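Local coordinates for amyloid-like protein 1 (Homo sapiens, PDB 3PMR) that binds heparin and probably serves in cell adhesion, its helical E2 domain pairing with a second copy in a dimerization mode shared with APP, at the interface of chains A and B. Sequence-based numbering; all coordinates share one arbitrary frame. Chains: chain A/B, Amyloid-like protein 1.

Contact 1: the interface of chains A and B. Residues chain A 149, 152; chain B 38, 41-42, 45, 89.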
loop_
_atom_site.group_PDB
_atom_site.type_symbol
_atom_site.label_atom_id
_atom_site.label_comp_id
_atom_site.label_asym_id
_atom_site.label_seq_id
_atom_site.Cartn_x
_atom_site.Cartn_y
_atom_site.Cartn_z
ATOM N N ARG A 149 10.745 -4.961 9.093
ATOM C CA ARG A 149 9.854 -4.360 8.115
ATOM C C ARG A 149 8.753 -3.514 8.755
ATOM O O ARG A 149 8.406 -2.450 8.242
ATOM C CB ARG A 149 9.232 -5.440 7.238
ATOM C CG ARG A 149 8.384 -4.879 6.110
ATOM C CD ARG A 149 7.755 -5.989 5.280
ATOM N NE ARG A 149 8.752 -6.846 4.637
ATOM C CZ ARG A 149 9.074 -8.069 5.049
ATOM N NH1 ARG A 149 8.481 -8.600 6.115
ATOM N NH2 ARG A 149 9.980 -8.775 4.388
ATOM N N GLN A 152 10.437 -0.340 9.711
ATOM C CA GLN A 152 10.769 0.397 8.502
ATOM C C GLN A 152 9.532 1.078 7.916
ATOM O O GLN A 152 9.602 2.220 7.450
ATOM C CB GLN A 152 11.386 -0.543 7.462
ATOM C CG GLN A 152 11.471 0.047 6.043
ATOM C CD GLN A 152 10.191 -0.169 5.219
ATOM O OE1 GLN A 152 9.934 0.549 4.240
ATOM N NE2 GLN A 152 9.393 -1.160 5.608
ATOM N N GLU B 38 12.998 -0.718 0.731
ATOM C CA GLU B 38 12.487 -1.394 1.919
ATOM C C GLU B 38 13.588 -2.303 2.460
ATOM O O GLU B 38 13.905 -2.291 3.651
ATOM C CB GLU B 38 11.262 -2.245 1.549
ATOM C CG GLU B 38 10.719 -3.107 2.687
ATOM C CD GLU B 38 9.545 -3.978 2.258
ATOM O OE1 GLU B 38 8.499 -3.414 1.875
ATOM O OE2 GLU B 38 9.666 -5.222 2.298
ATOM N N ARG B 41 16.800 -0.409 3.746
ATOM C CA ARG B 41 16.593 0.163 5.063
ATOM C C ARG B 41 16.486 -0.902 6.154
ATOM O O ARG B 41 16.950 -0.695 7.276
ATOM C CB ARG B 41 15.354 1.063 5.045
ATOM C CG ARG B 41 15.492 2.253 4.082
ATOM C CD ARG B 41 16.755 3.075 4.377
ATOM N NE ARG B 41 16.799 4.309 3.596
ATOM C CZ ARG B 41 17.567 5.354 3.890
ATOM N NH1 ARG B 41 18.365 5.318 4.952
ATOM N NH2 ARG B 41 17.525 6.442 3.131
ATOM N N MET B 42 15.876 -2.036 5.830
ATOM C CA MET B 42 15.766 -3.125 6.794
ATOM C C MET B 42 17.172 -3.577 7.222
ATOM O O MET B 42 17.411 -3.807 8.403
ATOM C CB MET B 42 14.971 -4.292 6.187
ATOM C CG MET B 42 13.459 -4.058 6.209
ATOM S SD MET B 42 12.548 -5.277 5.247
ATOM C CE MET B 42 12.995 -6.783 6.139
ATOM N N ILE B 45 18.773 -0.896 9.558
ATOM C CA ILE B 45 18.171 -0.948 10.881
ATOM C C ILE B 45 18.751 -2.135 11.640
ATOM O O ILE B 45 19.082 -2.038 12.816
ATOM C CB ILE B 45 16.643 -1.147 10.806
ATOM C CG1 ILE B 45 15.991 0.058 10.124
ATOM C CG2 ILE B 45 16.084 -1.362 12.203
ATOM C CD1 ILE B 45 14.509 -0.115 9.833
ATOM N N ARG B 89 10.665 7.974 1.374
ATOM C CA ARG B 89 9.357 7.491 0.928
ATOM C C ARG B 89 8.550 8.637 0.340
ATOM O O ARG B 89 7.831 8.473 -0.634
ATOM C CB ARG B 89 8.572 6.897 2.095
ATOM C CG ARG B 89 7.124 6.495 1.743
ATOM C CD ARG B 89 7.086 5.455 0.620
ATOM N NE ARG B 89 7.763 4.208 0.982
ATOM C CZ ARG B 89 7.221 3.227 1.706
ATOM N NH1 ARG B 89 5.974 3.330 2.160
ATOM N NH2 ARG B 89 7.928 2.136 1.972
HETATM O O HOH W 1 11.305 -7.280 2.228
#
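A:Arg149, on helix 126-157, forms a salt bridge with B:Glu38, on helix 26-56 of the other E2 domain, at the dimer interface. The bond runs from the inner guanidinium nitrogen NE to the carboxylate oxygen OE2 at 3.0 Å and is fairly straight, 159° at the hydrogen. The oxygen lies in the guanidinium plane, yet from the carboxylate's side the nitrogen arrives well above the plane, and the two flat groups are turned 72° apart. This is therefore a one-nitrogen contact rather than a flat two-pronged pair. A water supplies the second link: it sits at the guanidinium edge, 2.9 Å from A:Arg149 NH2, and also meets B:Glu38 OE2, so that direct and water-borne bonds converge on one oxygen.

Apolar packing backs the ion pair. B:Met42 runs obliquely past the base of A:Arg149, its sulfur SD 3.9 Å from A:Arg149 CB, while its methyl CE rests over one guanidinium face, toward the rim. A:Gln152, one helical turn on, lies across B:Glu38, with the acid's CG methylene against one face of its amide. The bend at chi2 (-87°) turns the A:Gln152 amide back along its own helix, where NE2 makes a weak hydrogen bond to the backbone O of A:Arg149. The CD1 methyl of B:Ile45 touches A:Gln152 CB at 3.9 Å.

At the oxygen end of the amide, close to its plane, B:Arg89 reaches in from helix 64-119; its terminal nitrogen NH2 stops 3.4 Å from A:Gln152 OE1, too far to count as a hydrogen bond here.

Contact 2: the interface of chains A and B. Residues chain A 151, 166; chain B 49, 52, 75, 78, 82.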
loop_
_atom_site.group_PDB
_atom_site.type_symbol
_atom_site.label_atom_id
_atom_site.label_comp_id
_atom_site.label_asym_id
_atom_site.label_seq_id
_atom_site.Cartn_x
_atom_site.Cartn_y
_atom_site.Cartn_z
ATOM N N TYR A 151 8.932 -1.898 11.524
ATOM C CA TYR A 151 9.588 -0.670 11.963
ATOM C C TYR A 151 9.884 0.245 10.772
ATOM O O TYR A 151 9.625 1.451 10.823
ATOM C CB TYR A 151 10.886 -1.017 12.699
ATOM C CG TYR A 151 11.684 0.172 13.201
ATOM C CD1 TYR A 151 11.059 1.256 13.830
ATOM C CD2 TYR A 151 13.074 0.190 13.088
ATOM C CE1 TYR A 151 11.809 2.330 14.332
ATOM C CE2 TYR A 151 13.828 1.250 13.585
ATOM C CZ TYR A 151 13.196 2.309 14.199
ATOM O OH TYR A 151 13.960 3.352 14.653
ATOM N N ARG A 166 11.370 1.960 18.918
ATOM C CA ARG A 166 12.790 1.643 19.036
ATOM C C ARG A 166 13.151 0.541 20.034
ATOM O O ARG A 166 13.792 -0.442 19.671
ATOM C CB ARG A 166 13.581 2.915 19.368
ATOM C CG ARG A 166 13.493 3.983 18.285
ATOM C CD ARG A 166 14.267 5.232 18.675
ATOM N NE ARG A 166 13.971 6.343 17.778
ATOM C CZ ARG A 166 14.272 7.611 18.036
ATOM N NH1 ARG A 166 14.890 7.922 19.171
ATOM N NH2 ARG A 166 13.928 8.566 17.182
ATOM N N MET B 49 20.784 -2.013 15.096
ATOM C CA MET B 49 20.253 -2.711 16.266
ATOM C C MET B 49 21.288 -3.669 16.844
ATOM O O MET B 49 21.381 -3.837 18.057
ATOM C CB MET B 49 18.971 -3.477 15.901
ATOM C CG MET B 49 17.738 -2.575 15.656
ATOM S SD MET B 49 17.092 -1.763 17.149
ATOM C CE MET B 49 15.786 -0.712 16.456
ATOM N N TRP B 52 23.871 -1.645 18.655
ATOM C CA TRP B 52 23.254 -1.210 19.898
ATOM C C TRP B 52 23.278 -2.332 20.948
ATOM O O TRP B 52 23.604 -2.091 22.108
ATOM C CB TRP B 52 21.816 -0.776 19.620
ATOM C CG TRP B 52 21.151 -0.079 20.751
ATOM C CD1 TRP B 52 21.720 0.328 21.924
ATOM C CD2 TRP B 52 19.774 0.295 20.817
ATOM N NE1 TRP B 52 20.775 0.932 22.723
ATOM C CE2 TRP B 52 19.572 0.925 22.065
ATOM C CE3 TRP B 52 18.684 0.164 19.937
ATOM C CZ2 TRP B 52 18.322 1.414 22.463
ATOM C CZ3 TRP B 52 17.443 0.653 20.333
ATOM C CH2 TRP B 52 17.273 1.273 21.586
ATOM N N GLN B 75 19.937 6.337 20.139
ATOM C CA GLN B 75 18.631 6.968 19.933
ATOM C C GLN B 75 18.781 7.981 18.821
ATOM O O GLN B 75 17.906 8.143 17.971
ATOM C CB GLN B 75 18.161 7.708 21.186
ATOM C CG GLN B 75 17.760 6.795 22.351
ATOM C CD GLN B 75 16.610 5.850 21.987
ATOM O OE1 GLN B 75 15.687 6.247 21.279
ATOM N NE2 GLN B 75 16.652 4.604 22.488
ATOM N N LEU B 78 19.155 6.342 15.379
ATOM C CA LEU B 78 17.863 5.854 14.912
ATOM C C LEU B 78 16.956 7.021 14.507
ATOM O O LEU B 78 16.091 6.873 13.652
ATOM C CB LEU B 78 17.184 5.012 15.990
ATOM C CG LEU B 78 17.792 3.622 16.239
ATOM C CD1 LEU B 78 17.129 3.000 17.472
ATOM C CD2 LEU B 78 17.610 2.736 15.015
ATOM N N GLU B 82 15.368 7.227 10.882
ATOM C CA GLU B 82 13.929 7.357 10.715
ATOM C C GLU B 82 13.614 8.527 9.779
ATOM O O GLU B 82 12.709 8.436 8.950
ATOM C CB GLU B 82 13.248 7.564 12.075
ATOM C CG GLU B 82 13.104 6.277 12.911
ATOM C CD GLU B 82 12.908 6.552 14.398
ATOM O OE1 GLU B 82 12.599 7.708 14.758
ATOM O OE2 GLU B 82 13.055 5.611 15.207
#
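A:Arg166, the first residue of helix 166-187, reaches across to B:Glu82 and B:Gln75 on the long helix 64-119 and bonds through all three guanidinium nitrogens. Toward B:Glu82 it presents its NE side: NE gives to OE2 at 2.8 Å, forming the salt bridge, and NH2 gives to OE1 at 2.9 Å. Both oxygens lie near the guanidinium plane, but that plane and the carboxylate are turned 38° apart; NE comes in on the syn side of OE2, whereas NH2 meets OE1 from above the carboxylate plane. On the other flank NH1 bonds to the amide oxygen OE1 of B:Gln75 at 2.8 Å, nearly straight at 166°. With partners on two flanks, the guanidinium has little freedom to turn.

A phenol hydrogen bond reaches the same carboxylate. The OH of A:Tyr151 donates to B:Glu82 OE2 at 2.5 Å, a short bond that uses the anti lone pair and leaves the syn side to the arginine. The carboxylate stands almost perpendicular to the tyrosine ring, with OE2 at the ring's edge.

Apolar contacts flank these bonds. The A:Arg166 chain, extended from CG to NE (chi2 179°), runs antiparallel alongside B:Leu78, its CD 3.8 Å from the leucine CD1. The methyl CE of B:Met49, whose chain bends at chi2, packs against A:Tyr151 CE2 at 4.0 Å.

With a leucine in place of A:Arg166, the B:Glu82 carboxylate would probably lose its countercharge and B:Gln75 OE1 its donor. The site pins two helices of one E2 domain to the long helix of its partner, helping to hold the dimer together.

The centres of contact 1 and contact 2 lie about 11 Å apart, so they are neighbouring stretches of one surface. Helix 126-157 of chain A supplies residues to both, and helices 26-56 and 64-119 of chain B receive them in each. A:Tyr151 and A:Gln152 are consecutive, yet they point into different contacts; helix 166-187 enters only contact 2 among the residues described. Because the interface is two-fold symmetric, the same pair of contacts recurs with the chains exchanged. Together with their twins, these patches probably help set how the two domains cross in the dimer.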